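Local coordinates for extracellular ligand-binding receptor (PDB 5ERE), which probably acts as an extracellular solute-binding receptor and tandem PAS sensor, holding ketoleucine in its periplasmic binding protein-like part and cytosine in a Cache-like sensor region, at residues R345-A350 and V453-Q458; T370-N375 and Y379-V384; I436-P441 and I548-T553; F478-Q481 and T485-Y488. One frame throughout, in Å; residues are numbered along the deposited sequence.

Contact 1 of 4, residues R345-A350 and V453-Q458. With CYT (6-aminopyrimidin-2(1H)-one), chain C.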
loop_
_atom_site.group_PDB
_atom_site.type_symbol
_atom_site.label_atom_id
_atom_site.label_comp_id
_atom_site.label_asym_id
_atom_site.label_seq_id
_atom_site.Cartn_x
_atom_site.Cartn_y
_atom_site.Cartn_z
ATOM N N ARG A 345 -28.909 2.013 -7.636
ATOM C CA ARG A 345 -30.041 1.763 -6.735
ATOM C C ARG A 345 -30.607 3.037 -6.091
ATOM O O ARG A 345 -31.838 3.200 -5.943
ATOM C CB ARG A 345 -29.630 0.818 -5.624
ATOM C CG ARG A 345 -29.909 -0.624 -5.903
ATOM C CD ARG A 345 -29.745 -1.422 -4.624
ATOM N NE ARG A 345 -28.351 -1.802 -4.402
ATOM C CZ ARG A 345 -27.498 -1.179 -3.589
ATOM N NH1 ARG A 345 -27.866 -0.114 -2.872
ATOM N NH2 ARG A 345 -26.252 -1.637 -3.491
ATOM N N SER A 346 -29.725 3.929 -5.672
ATOM C CA SER A 346 -30.192 5.144 -4.981
ATOM C C SER A 346 -30.933 6.038 -5.958
ATOM O O SER A 346 -31.927 6.644 -5.622
ATOM C CB SER A 346 -29.034 5.911 -4.346
ATOM O OG SER A 346 -28.214 6.512 -5.358
ATOM N N VAL A 347 -30.433 6.138 -7.181
ATOM C CA VAL A 347 -31.071 6.976 -8.193
ATOM C C VAL A 347 -32.378 6.352 -8.666
ATOM O O VAL A 347 -33.332 7.061 -8.951
ATOM C CB VAL A 347 -30.113 7.216 -9.428
ATOM C CG1 VAL A 347 -30.787 8.014 -10.490
ATOM C CG2 VAL A 347 -28.881 7.957 -8.978
ATOM N N ALA A 348 -32.422 5.029 -8.774
ATOM C CA ALA A 348 -33.657 4.359 -9.163
ATOM C C ALA A 348 -34.729 4.611 -8.103
ATOM O O ALA A 348 -35.874 4.914 -8.425
ATOM C CB ALA A 348 -33.431 2.884 -9.340
ATOM N N ALA A 349 -34.349 4.483 -6.836
ATOM C CA ALA A 349 -35.264 4.785 -5.731
ATOM C C ALA A 349 -35.728 6.231 -5.790
ATOM O O ALA A 349 -36.897 6.516 -5.541
ATOM C CB ALA A 349 -34.602 4.520 -4.379
ATOM N N ALA A 350 -34.825 7.152 -6.126
ATOM C CA ALA A 350 -35.206 8.555 -6.134
ATOM C C ALA A 350 -36.195 8.820 -7.255
ATOM O O ALA A 350 -37.118 9.630 -7.104
ATOM C CB ALA A 350 -33.970 9.477 -6.238
ATOM N N VAL A 453 -33.801 11.983 -13.276
ATOM C CA VAL A 453 -33.059 12.339 -12.093
ATOM C C VAL A 453 -31.649 11.799 -12.230
ATOM O O VAL A 453 -31.431 10.679 -12.733
ATOM C CB VAL A 453 -33.782 11.823 -10.806
ATOM C CG1 VAL A 453 -33.946 10.309 -10.821
ATOM C CG2 VAL A 453 -33.055 12.263 -9.546
ATOM N N SER A 454 -30.693 12.632 -11.811
ATOM C CA SER A 454 -29.244 12.447 -12.054
ATOM C C SER A 454 -28.334 12.485 -10.812
ATOM O O SER A 454 -28.589 13.235 -9.862
ATOM C CB SER A 454 -28.778 13.531 -13.017
ATOM O OG SER A 454 -27.373 13.753 -12.960
ATOM N N VAL A 455 -27.303 11.642 -10.805
ATOM C CA VAL A 455 -26.129 11.841 -9.945
ATOM C C VAL A 455 -24.964 12.089 -10.873
ATOM O O VAL A 455 -24.690 11.262 -11.722
ATOM C CB VAL A 455 -25.794 10.637 -9.031
ATOM C CG1 VAL A 455 -24.464 10.845 -8.305
ATOM C CG2 VAL A 455 -26.895 10.442 -7.978
ATOM N N LEU A 456 -24.319 13.240 -10.698
ATOM C CA LEU A 456 -23.072 13.557 -11.362
ATOM C C LEU A 456 -21.906 13.255 -10.406
ATOM O O LEU A 456 -21.871 13.729 -9.269
ATOM C CB LEU A 456 -23.082 15.037 -11.800
ATOM C CG LEU A 456 -21.742 15.641 -12.197
ATOM C CD1 LEU A 456 -21.184 14.969 -13.425
ATOM C CD2 LEU A 456 -21.882 17.170 -12.435
ATOM N N THR A 457 -20.945 12.454 -10.852
ATOM C CA THR A 457 -19.829 12.067 -9.974
ATOM C C THR A 457 -18.777 13.203 -9.872
ATOM O O THR A 457 -18.732 14.078 -10.705
ATOM C CB THR A 457 -19.144 10.771 -10.455
ATOM O OG1 THR A 457 -18.713 10.954 -11.800
ATOM C CG2 THR A 457 -20.095 9.585 -10.403
ATOM N N GLN A 458 -17.966 13.159 -8.821
ATOM C CA GLN A 458 -16.858 14.082 -8.573
ATOM C C GLN A 458 -15.852 14.073 -9.718
ATOM O O GLN A 458 -15.752 13.059 -10.376
ATOM C CB GLN A 458 -16.127 13.669 -7.302
ATOM C CG GLN A 458 -16.901 13.873 -5.990
ATOM C CD GLN A 458 -16.746 15.282 -5.423
ATOM O OE1 GLN A 458 -15.708 15.924 -5.607
ATOM N NE2 GLN A 458 -17.774 15.766 -4.715
HETATM N N3 CYT C . -24.745 18.297 -15.217
HETATM C C4 CYT C . -25.498 17.504 -14.455
HETATM N N1 CYT C . -25.390 17.044 -17.138
HETATM C C2 CYT C . -24.665 18.098 -16.565
HETATM O O2 CYT C . -23.936 18.808 -17.292
HETATM N N4 CYT C . -25.542 17.768 -13.119
HETATM C C5 CYT C . -26.251 16.418 -15.021
HETATM C C6 CYT C . -26.170 16.224 -16.349
#
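The two methyls of Val347 are spread over two strand residues by its first torsion: CG1 stands opposite the backbone N (chi1 177°) and reaches Val453, while CG2 stands opposite the carbonyl carbon and reaches Val455. On the strand, Val453 has chi1 59°, which sets its CG1 between the backbone N and the carbonyl carbon and presents it to the helix, 3.9 Å from Val347 CG1; the two side chains lie alongside, running opposite ways. Val347 CG1 also lies 3.5 Å from the carbonyl oxygen of Val453. The tightest point is Val347 CG2 against Val455 CG2 at 3.3 Å, shorter than a comfortable methyl-methyl distance, where the side chains meet at a slant. One helical turn on, Ala350 CB makes a looser approach of 4.4 Å to Val453 CG2.

This is helix-on-sheet packing in the Cache-like sensor region: the axes of helix 345-350 and strand 453-457 come within 8.5 Å, their directions 153° apart. Residues of the strand between and beyond the valines face the bound cytosine, with Ser454 OG 3.6 Å from its C5 and Leu456 CD2 3.8 Å from its N4. The strand thus serves two sides: its valines seat it on the long helix by dispersion contacts without directional bonds, while Ser454 and Leu456 on the other face line the cytosine pocket.

Contact 2 of 4, residues T370-N375 and Y379-V384. With CYT (6-aminopyrimidin-2(1H)-one), chain C.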
loop_
_atom_site.group_PDB
_atom_site.type_symbol
_atom_site.label_atom_id
_atom_site.label_comp_id
_atom_site.label_asym_id
_atom_site.label_seq_id
_atom_site.Cartn_x
_atom_site.Cartn_y
_atom_site.Cartn_z
ATOM N N THR A 370 -31.455 14.354 -0.048
ATOM C CA THR A 370 -31.191 13.024 0.518
ATOM C C THR A 370 -30.319 12.176 -0.474
ATOM O O THR A 370 -29.328 11.572 -0.094
ATOM C CB THR A 370 -32.521 12.308 0.819
ATOM O OG1 THR A 370 -33.233 13.027 1.837
ATOM C CG2 THR A 370 -32.321 10.863 1.277
ATOM N N LEU A 371 -30.697 12.172 -1.736
ATOM C CA LEU A 371 -29.948 11.415 -2.774
ATOM C C LEU A 371 -28.454 11.771 -2.773
ATOM O O LEU A 371 -27.571 10.909 -2.845
ATOM C CB LEU A 371 -30.551 11.690 -4.152
ATOM C CG LEU A 371 -29.863 10.968 -5.332
ATOM C CD1 LEU A 371 -29.974 9.459 -5.212
ATOM C CD2 LEU A 371 -30.489 11.447 -6.596
ATOM N N PHE A 372 -28.174 13.055 -2.618
ATOM C CA PHE A 372 -26.808 13.511 -2.527
ATOM C C PHE A 372 -26.091 12.954 -1.276
ATOM O O PHE A 372 -24.932 12.476 -1.365
ATOM C CB PHE A 372 -26.803 15.036 -2.593
ATOM C CG PHE A 372 -25.445 15.623 -2.493
ATOM C CD1 PHE A 372 -24.574 15.564 -3.567
ATOM C CD2 PHE A 372 -25.026 16.240 -1.329
ATOM C CE1 PHE A 372 -23.316 16.040 -3.450
ATOM C CE2 PHE A 372 -23.749 16.773 -1.227
ATOM C CZ PHE A 372 -22.898 16.680 -2.269
ATOM N N ASN A 373 -26.763 12.943 -0.125
ATOM C CA ASN A 373 -26.170 12.366 1.078
ATOM C C ASN A 373 -25.920 10.852 0.936
ATOM O O ASN A 373 -25.001 10.317 1.552
ATOM C CB ASN A 373 -27.072 12.606 2.305
ATOM C CG ASN A 373 -26.895 13.969 2.920
ATOM O OD1 ASN A 373 -26.164 14.822 2.407
ATOM N ND2 ASN A 373 -27.593 14.202 4.016
ATOM N N GLU A 374 -26.756 10.187 0.142
ATOM C CA GLU A 374 -26.641 8.742 -0.132
ATOM C C GLU A 374 -25.502 8.410 -1.092
ATOM O O GLU A 374 -25.140 7.250 -1.262
ATOM C CB GLU A 374 -27.954 8.212 -0.722
ATOM C CG GLU A 374 -29.053 8.018 0.385
ATOM C CD GLU A 374 -30.440 7.693 -0.168
ATOM O OE1 GLU A 374 -30.744 8.023 -1.344
ATOM O OE2 GLU A 374 -31.233 7.097 0.592
ATOM N N ASN A 375 -24.934 9.432 -1.714
ATOM C CA ASN A 375 -23.892 9.213 -2.733
ATOM C C ASN A 375 -22.611 9.948 -2.394
ATOM O O ASN A 375 -22.416 11.111 -2.735
ATOM C CB ASN A 375 -24.437 9.612 -4.102
ATOM C CG ASN A 375 -25.360 8.543 -4.668
ATOM O OD1 ASN A 375 -24.887 7.485 -5.045
ATOM N ND2 ASN A 375 -26.677 8.778 -4.656
ATOM N N TYR A 379 -20.965 14.846 -6.936
ATOM C CA TYR A 379 -20.683 16.247 -6.955
ATOM C C TYR A 379 -21.999 17.001 -6.777
ATOM O O TYR A 379 -22.075 17.939 -6.000
ATOM C CB TYR A 379 -20.017 16.613 -8.273
ATOM C CG TYR A 379 -19.675 18.064 -8.374
ATOM C CD1 TYR A 379 -18.510 18.551 -7.815
ATOM C CD2 TYR A 379 -20.516 18.949 -9.021
ATOM C CE1 TYR A 379 -18.163 19.874 -7.928
ATOM C CE2 TYR A 379 -20.179 20.296 -9.130
ATOM C CZ TYR A 379 -18.995 20.741 -8.589
ATOM O OH TYR A 379 -18.660 22.062 -8.683
ATOM N N ASN A 380 -23.031 16.594 -7.522
ATOM C CA ASN A 380 -24.386 17.039 -7.212
ATOM C C ASN A 380 -25.453 16.152 -7.835
ATOM O O ASN A 380 -25.150 15.177 -8.526
ATOM C CB ASN A 380 -24.610 18.509 -7.613
ATOM C CG ASN A 380 -24.549 18.766 -9.118
ATOM O OD1 ASN A 380 -24.782 17.897 -9.934
ATOM N ND2 ASN A 380 -24.277 20.008 -9.475
ATOM N N CYS A 381 -26.701 16.514 -7.580
ATOM C CA CYS A 381 -27.865 15.804 -8.080
ATOM C C CYS A 381 -28.850 16.789 -8.671
ATOM O O CYS A 381 -29.108 17.856 -8.101
ATOM C CB CYS A 381 -28.548 14.985 -6.960
ATOM S SG CYS A 381 -27.494 13.817 -6.077
ATOM N N VAL A 382 -29.404 16.432 -9.819
ATOM C CA VAL A 382 -30.372 17.281 -10.479
ATOM C C VAL A 382 -31.579 16.514 -10.957
ATOM O O VAL A 382 -31.559 15.271 -11.112
ATOM C CB VAL A 382 -29.769 18.013 -11.679
ATOM C CG1 VAL A 382 -28.590 18.861 -11.265
ATOM C CG2 VAL A 382 -29.360 17.018 -12.774
ATOM N N THR A 383 -32.639 17.268 -11.207
ATOM C CA THR A 383 -33.737 16.779 -12.008
ATOM C C THR A 383 -33.726 17.578 -13.286
ATOM O O THR A 383 -33.275 18.725 -13.301
ATOM C CB THR A 383 -35.097 16.894 -11.299
ATOM O OG1 THR A 383 -35.319 18.243 -10.874
ATOM C CG2 THR A 383 -35.124 15.952 -10.121
ATOM N N VAL A 384 -34.217 16.928 -14.341
ATOM C CA VAL A 384 -34.170 17.396 -15.725
ATOM C C VAL A 384 -35.526 17.103 -16.372
ATOM O O VAL A 384 -35.966 15.951 -16.377
ATOM C CB VAL A 384 -33.055 16.680 -16.534
ATOM C CG1 VAL A 384 -32.986 17.213 -17.966
ATOM C CG2 VAL A 384 -31.710 16.827 -15.845
HETATM N N3 CYT C . -24.745 18.297 -15.217
HETATM C C4 CYT C . -25.498 17.504 -14.455
HETATM N N1 CYT C . -25.390 17.044 -17.138
HETATM C C2 CYT C . -24.665 18.098 -16.565
HETATM O O2 CYT C . -23.936 18.808 -17.292
HETATM N N4 CYT C . -25.542 17.768 -13.119
HETATM C C5 CYT C . -26.251 16.418 -15.021
HETATM C C6 CYT C . -26.170 16.224 -16.349
#
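Phe372 and Cys381 mark the closest pass of the backbones, CA to CA 6.1 Å, where helix 370-374 runs back against strand 380-384 at 143° between their directions. The strand belongs to the antiparallel sheet of the Cache-like sensor region and enters it through a classic beta bulge, Tyr379 and Asn380 both facing Leu456 of the neighbouring strand.

Cys381 carries the packing. With chi1 -55° its SG swings to the side of its own backbone N and fits between two helix residues, 3.8 Å from Leu371 CG and 3.6 Å from Phe372 N. Its relation to the Phe372 ring is a sulfur-aromatic contact: SG sits at the ring edge, 5.5 Å from the centroid. The same CD1 side of the ring runs on to the bulge, CE1 lying 3.4 Å from Tyr379 O and CD1 3.9 Å from Asn380 CA, both at an oblique approach.

Asn380 turns from the helix to the cytosine pocket. Its OD1 lies 3.3 Å from cytosine N4, and its ND2 is hydrogen-bonded to Glu431, which itself binds the cytosine; Asn380 therefore acts as a second-shell support too. At the helix end, Asn375 ND2 is gripped by two partners, Ser346 OG on the long helix and the Leu371 carbonyl; Asn375 ND2 lies 2.9 Å from Leu371 O, set 34° out of that carbonyl's plane.

Contact 3 of 4, residues I436-P441 and I548-T553. With CYT (6-aminopyrimidin-2(1H)-one), chain C.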
loop_
_atom_site.group_PDB
_atom_site.type_symbol
_atom_site.label_atom_id
_atom_site.label_comp_id
_atom_site.label_asym_id
_atom_site.label_seq_id
_atom_site.Cartn_x
_atom_site.Cartn_y
_atom_site.Cartn_z
ATOM N N ILE A 436 -18.932 12.160 -15.203
ATOM C CA ILE A 436 -19.803 11.024 -15.554
ATOM C C ILE A 436 -21.125 11.124 -14.770
ATOM O O ILE A 436 -21.100 11.317 -13.555
ATOM C CB ILE A 436 -19.120 9.665 -15.253
ATOM C CG1 ILE A 436 -17.918 9.469 -16.179
ATOM C CG2 ILE A 436 -20.114 8.496 -15.442
ATOM C CD1 ILE A 436 -16.979 8.369 -15.725
ATOM N N ASP A 437 -22.226 11.089 -15.532
ATOM C CA ASP A 437 -23.616 11.273 -15.109
ATOM C C ASP A 437 -24.390 9.947 -15.132
ATOM O O ASP A 437 -24.383 9.247 -16.149
ATOM C CB ASP A 437 -24.285 12.292 -16.062
ATOM C CG ASP A 437 -25.734 12.634 -15.668
ATOM O OD1 ASP A 437 -26.100 12.491 -14.493
ATOM O OD2 ASP A 437 -26.507 13.066 -16.548
ATOM N N LEU A 438 -25.039 9.585 -14.027
ATOM C CA LEU A 438 -25.953 8.441 -14.006
ATOM C C LEU A 438 -27.371 8.957 -13.882
ATOM O O LEU A 438 -27.686 9.673 -12.914
ATOM C CB LEU A 438 -25.608 7.491 -12.848
ATOM C CG LEU A 438 -26.544 6.311 -12.550
ATOM C CD1 LEU A 438 -26.771 5.431 -13.728
ATOM C CD2 LEU A 438 -25.941 5.502 -11.422
ATOM N N GLU A 439 -28.218 8.630 -14.858
ATOM C CA GLU A 439 -29.611 9.115 -14.861
ATOM C C GLU A 439 -30.652 8.021 -14.947
ATOM O O GLU A 439 -30.486 7.034 -15.665
ATOM C CB GLU A 439 -29.857 10.074 -16.017
ATOM C CG GLU A 439 -28.911 11.278 -16.068
ATOM C CD GLU A 439 -29.617 12.644 -16.206
ATOM O OE1 GLU A 439 -30.865 12.728 -16.094
ATOM O OE2 GLU A 439 -28.902 13.659 -16.405
ATOM N N HIS A 440 -31.734 8.200 -14.205
ATOM C CA HIS A 440 -32.908 7.349 -14.360
ATOM C C HIS A 440 -34.084 8.198 -14.813
ATOM O O HIS A 440 -34.252 9.336 -14.353
ATOM C CB HIS A 440 -33.253 6.616 -13.062
ATOM C CG HIS A 440 -32.372 5.443 -12.778
ATOM N ND1 HIS A 440 -32.857 4.156 -12.697
ATOM C CD2 HIS A 440 -31.038 5.355 -12.574
ATOM C CE1 HIS A 440 -31.859 3.330 -12.428
ATOM N NE2 HIS A 440 -30.746 4.033 -12.353
ATOM N N PRO A 441 -34.916 7.637 -15.699
ATOM C CA PRO A 441 -36.142 8.331 -16.080
ATOM C C PRO A 441 -37.157 8.338 -14.956
ATOM O O PRO A 441 -37.181 7.442 -14.095
ATOM C CB PRO A 441 -36.660 7.511 -17.266
ATOM C CG PRO A 441 -36.174 6.123 -16.988
ATOM C CD PRO A 441 -34.834 6.293 -16.316
ATOM N N ILE A 548 -15.668 -2.147 -16.393
ATOM C CA ILE A 548 -16.671 -1.736 -15.429
ATOM C C ILE A 548 -17.679 -0.797 -16.083
ATOM O O ILE A 548 -17.333 -0.014 -16.973
ATOM C CB ILE A 548 -16.037 -1.010 -14.244
ATOM C CG1 ILE A 548 -15.048 0.056 -14.769
ATOM C CG2 ILE A 548 -15.328 -2.011 -13.347
ATOM C CD1 ILE A 548 -14.897 1.122 -13.882
ATOM N N GLY A 549 -18.924 -0.848 -15.632
ATOM C CA GLY A 549 -19.921 0.073 -16.145
ATOM C C GLY A 549 -21.355 -0.275 -15.810
ATOM O O GLY A 549 -21.613 -1.200 -15.042
ATOM N N LEU A 550 -22.278 0.476 -16.397
ATOM C CA LEU A 550 -23.706 0.250 -16.245
ATOM C C LEU A 550 -24.460 0.601 -17.521
ATOM O O LEU A 550 -24.043 1.485 -18.277
ATOM C CB LEU A 550 -24.293 1.096 -15.093
ATOM C CG LEU A 550 -23.878 0.913 -13.636
ATOM C CD1 LEU A 550 -24.436 2.058 -12.771
ATOM C CD2 LEU A 550 -24.379 -0.443 -13.109
ATOM N N HIS A 551 -25.574 -0.097 -17.741
ATOM C CA HIS A 551 -26.573 0.301 -18.732
ATOM C C HIS A 551 -25.972 0.444 -20.133
ATOM O O HIS A 551 -26.415 1.301 -20.911
ATOM C CB HIS A 551 -27.235 1.622 -18.332
ATOM C CG HIS A 551 -27.827 1.617 -16.958
ATOM N ND1 HIS A 551 -28.760 0.679 -16.557
ATOM C CD2 HIS A 551 -27.629 2.434 -15.896
ATOM C CE1 HIS A 551 -29.109 0.921 -15.305
ATOM N NE2 HIS A 551 -28.440 1.980 -14.879
ATOM N N GLY A 552 -24.979 -0.398 -20.438
ATOM C CA GLY A 552 -24.372 -0.430 -21.759
ATOM C C GLY A 552 -23.216 0.529 -21.958
ATOM O O GLY A 552 -22.643 0.592 -23.048
ATOM N N THR A 553 -22.868 1.272 -20.907
ATOM C CA THR A 553 -21.706 2.178 -20.936
ATOM C C THR A 553 -20.624 1.539 -20.091
ATOM O O THR A 553 -20.723 1.432 -18.875
ATOM C CB THR A 553 -22.037 3.575 -20.422
ATOM O OG1 THR A 553 -23.056 4.130 -21.249
ATOM C CG2 THR A 553 -20.775 4.520 -20.417
HETATM N N3 CYT C . -24.745 18.297 -15.217
HETATM C C4 CYT C . -25.498 17.504 -14.455
HETATM N N1 CYT C . -25.390 17.044 -17.138
HETATM C C2 CYT C . -24.665 18.098 -16.565
HETATM O O2 CYT C . -23.936 18.808 -17.292
HETATM N N4 CYT C . -25.542 17.768 -13.119
HETATM C C5 CYT C . -26.251 16.418 -15.021
HETATM C C6 CYT C . -26.170 16.224 -16.349
#
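Leu438 and His551 make the closest approach, Leu438 CD1 lying 3.8 Å from His551 CD2 at the edge of the imidazole and in its plane. The other branch, CD2, meets Leu550 CD1 at 4.0 Å, so the leucine fork straddles two successive residues of the hairpin and lies roughly perpendicular to each. His440 completes the contact: its NE2 is 4.0 Å from His551 NE2, with the ring planes turned 83° apart.

In the next shell, His551 is held out at the head of a type I' turn, Leu550 to Thr553, closed by Thr553 N to Leu550 O at 2.9 Å. Both imidazole NE2 atoms are hydrogen-bonded to one carboxylate oxygen, Asp344 OD1, on the long helix. This joins the Cache-like sensor sheet to the 541-550/553-561 hairpin of the second, five-stranded antiparallel sheet through that helix.

Asp437 and Glu439 leave the same strand on its cytosine side, with Asp437 OD2 3.2 Å from cytosine C6. Gln411 NE2 is hydrogen-bonded to Asp437 OD2. With an alanine here, Gln411 NE2 would probably be left without its acceptor and a gap would open beside the C5-C6 side of the cytosine. Across the strand, the carboxylate shared by His440 and His551 suggests that both NE2 atoms carry hydrogen, and its negative charge would tend to stabilise a protonated imidazole.

Contact 4 of 4, residues F478-Q481 and T485-Y488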
loop_
_atom_site.group_PDB
_atom_site.type_symbol
_atom_site.label_atom_id
_atom_site.label_comp_id
_atom_site.label_asym_id
_atom_site.label_seq_id
_atom_site.Cartn_x
_atom_site.Cartn_y
_atom_site.Cartn_z
ATOM N N PHE A 478 -5.226 2.399 -14.951
ATOM C CA PHE A 478 -5.837 3.518 -15.640
ATOM C C PHE A 478 -7.193 3.096 -16.196
ATOM O O PHE A 478 -7.541 1.921 -16.183
ATOM C CB PHE A 478 -4.903 4.094 -16.732
ATOM C CG PHE A 478 -4.497 3.110 -17.800
ATOM C CD1 PHE A 478 -3.419 2.282 -17.603
ATOM C CD2 PHE A 478 -5.195 3.041 -19.004
ATOM C CE1 PHE A 478 -3.020 1.375 -18.612
ATOM C CE2 PHE A 478 -4.798 2.140 -20.019
ATOM C CZ PHE A 478 -3.714 1.320 -19.814
ATOM N N VAL A 479 -7.982 4.093 -16.595
ATOM C CA VAL A 479 -9.311 3.899 -17.127
ATOM C C VAL A 479 -9.444 4.507 -18.499
ATOM O O VAL A 479 -9.139 5.668 -18.721
ATOM C CB VAL A 479 -10.378 4.499 -16.211
ATOM C CG1 VAL A 479 -11.771 4.210 -16.754
ATOM C CG2 VAL A 479 -10.226 3.919 -14.834
ATOM N N LEU A 480 -9.904 3.682 -19.427
ATOM C CA LEU A 480 -10.097 4.101 -20.806
ATOM C C LEU A 480 -11.564 4.064 -21.165
ATOM O O LEU A 480 -12.308 3.148 -20.772
ATOM C CB LEU A 480 -9.341 3.178 -21.770
ATOM C CG LEU A 480 -8.149 3.687 -22.557
ATOM C CD1 LEU A 480 -7.141 4.339 -21.626
ATOM C CD2 LEU A 480 -7.514 2.501 -23.323
ATOM N N GLN A 481 -11.982 5.046 -21.950
ATOM C CA GLN A 481 -13.279 5.039 -22.606
ATOM C C GLN A 481 -13.312 4.083 -23.791
ATOM O O GLN A 481 -12.279 3.772 -24.342
ATOM C CB GLN A 481 -13.596 6.418 -23.102
ATOM C CG GLN A 481 -15.021 6.739 -23.064
ATOM C CD GLN A 481 -15.210 8.212 -22.934
ATOM O OE1 GLN A 481 -15.880 8.662 -22.024
ATOM N NE2 GLN A 481 -14.599 8.978 -23.838
ATOM N N THR A 485 -10.315 7.017 -25.498
ATOM C CA THR A 485 -9.939 8.183 -24.679
ATOM C C THR A 485 -9.588 7.822 -23.224
ATOM O O THR A 485 -10.322 7.104 -22.531
ATOM C CB THR A 485 -11.066 9.219 -24.647
ATOM O OG1 THR A 485 -11.553 9.453 -25.972
ATOM C CG2 THR A 485 -10.586 10.530 -24.040
ATOM N N THR A 486 -8.449 8.317 -22.769
ATOM C CA THR A 486 -8.058 8.131 -21.379
ATOM C C THR A 486 -8.902 8.987 -20.440
ATOM O O THR A 486 -8.903 10.206 -20.532
ATOM C CB THR A 486 -6.578 8.443 -21.178
ATOM O OG1 THR A 486 -5.811 7.522 -21.963
ATOM C CG2 THR A 486 -6.167 8.303 -19.720
ATOM N N ILE A 487 -9.607 8.316 -19.529
ATOM C CA ILE A 487 -10.438 8.990 -18.532
ATOM C C ILE A 487 -9.712 9.221 -17.234
ATOM O O ILE A 487 -9.889 10.231 -16.603
ATOM C CB ILE A 487 -11.702 8.175 -18.213
ATOM C CG1 ILE A 487 -12.588 8.137 -19.436
ATOM C CG2 ILE A 487 -12.496 8.827 -17.029
ATOM C CD1 ILE A 487 -13.738 7.167 -19.257
ATOM N N TYR A 488 -8.954 8.243 -16.789
ATOM C CA TYR A 488 -8.163 8.421 -15.595
ATOM C C TYR A 488 -6.788 7.792 -15.813
ATOM O O TYR A 488 -6.654 6.662 -16.303
ATOM C CB TYR A 488 -8.806 7.800 -14.333
ATOM C CG TYR A 488 -7.801 7.848 -13.211
ATOM C CD1 TYR A 488 -7.452 9.066 -12.619
ATOM C CD2 TYR A 488 -7.135 6.701 -12.799
ATOM C CE1 TYR A 488 -6.474 9.133 -11.639
ATOM C CE2 TYR A 488 -6.180 6.748 -11.803
ATOM C CZ TYR A 488 -5.843 7.987 -11.232
ATOM O OH TYR A 488 -4.862 8.063 -10.268
#
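Val479 O accepts two backbone donors, Ile487 N at 2.8 Å and Tyr488 N at 3.2 Å, while Val479 N gives a nearly straight bond (169°) to Tyr488 O at 2.9 Å. Further along, Gln481 N binds Thr485 O at 2.7 Å with an angle of 174°, the donor lying in the carbonyl plane.

The doubled acceptor is the signature of a classic beta bulge, Ile487 and Tyr488 both facing Val479. It shifts the register by one inside a beta hairpin, so that Val479 and Tyr488 form a hydrogen-bonded antiparallel pair but Leu480 faces Thr486 in a non-hydrogen-bonded one. Strand 486-488 is the outermost strand of its five-stranded sheet in this chain.

Gln481 and Thr485 run alongside one another in the same direction, with Gln481 NE2 3.6 Å from Thr485 CB. Gln481 OE1 is hydrogen-bonded to Ala426 N in a loop, and Thr485 OG1 to Asp483 in the turn. Losing the amide, as with an alanine here, would probably leave Ala426 N without its acceptor and strip part of the cover from Ile487 CD1, which packs 3.8 Å from OE1.

Val479 CB meets Tyr488 CB at 4.1 Å on the face that helix 461-470 covers through Ile466. On the opposite face Leu480 CD1 rests 3.5 Å from Thr486 OG1, and Met518 of helix 515-520 packs against Leu480 and Phe478.

Followed from the N terminus, the chain reaches contact 1 first, on long helix 324-357. Contact 2, a short local closure of helix 362-374 onto strand 378-385, nests inside the loop that contact 1 closes at strand 449-457. Contact 3 opens on strand 434-443 before that closure, so contacts 1 and 3 cross. Contact 4, a hairpin, follows contact 1 in series and nests inside the loop that contact 3 completes at residues 548-553. Contacts 1 and 2 set two helices on neighbouring strands of the cytosine-binding sheet; contact 3 ties that sheet to the later five-stranded sheet, whose outer hairpin contact 4 forms.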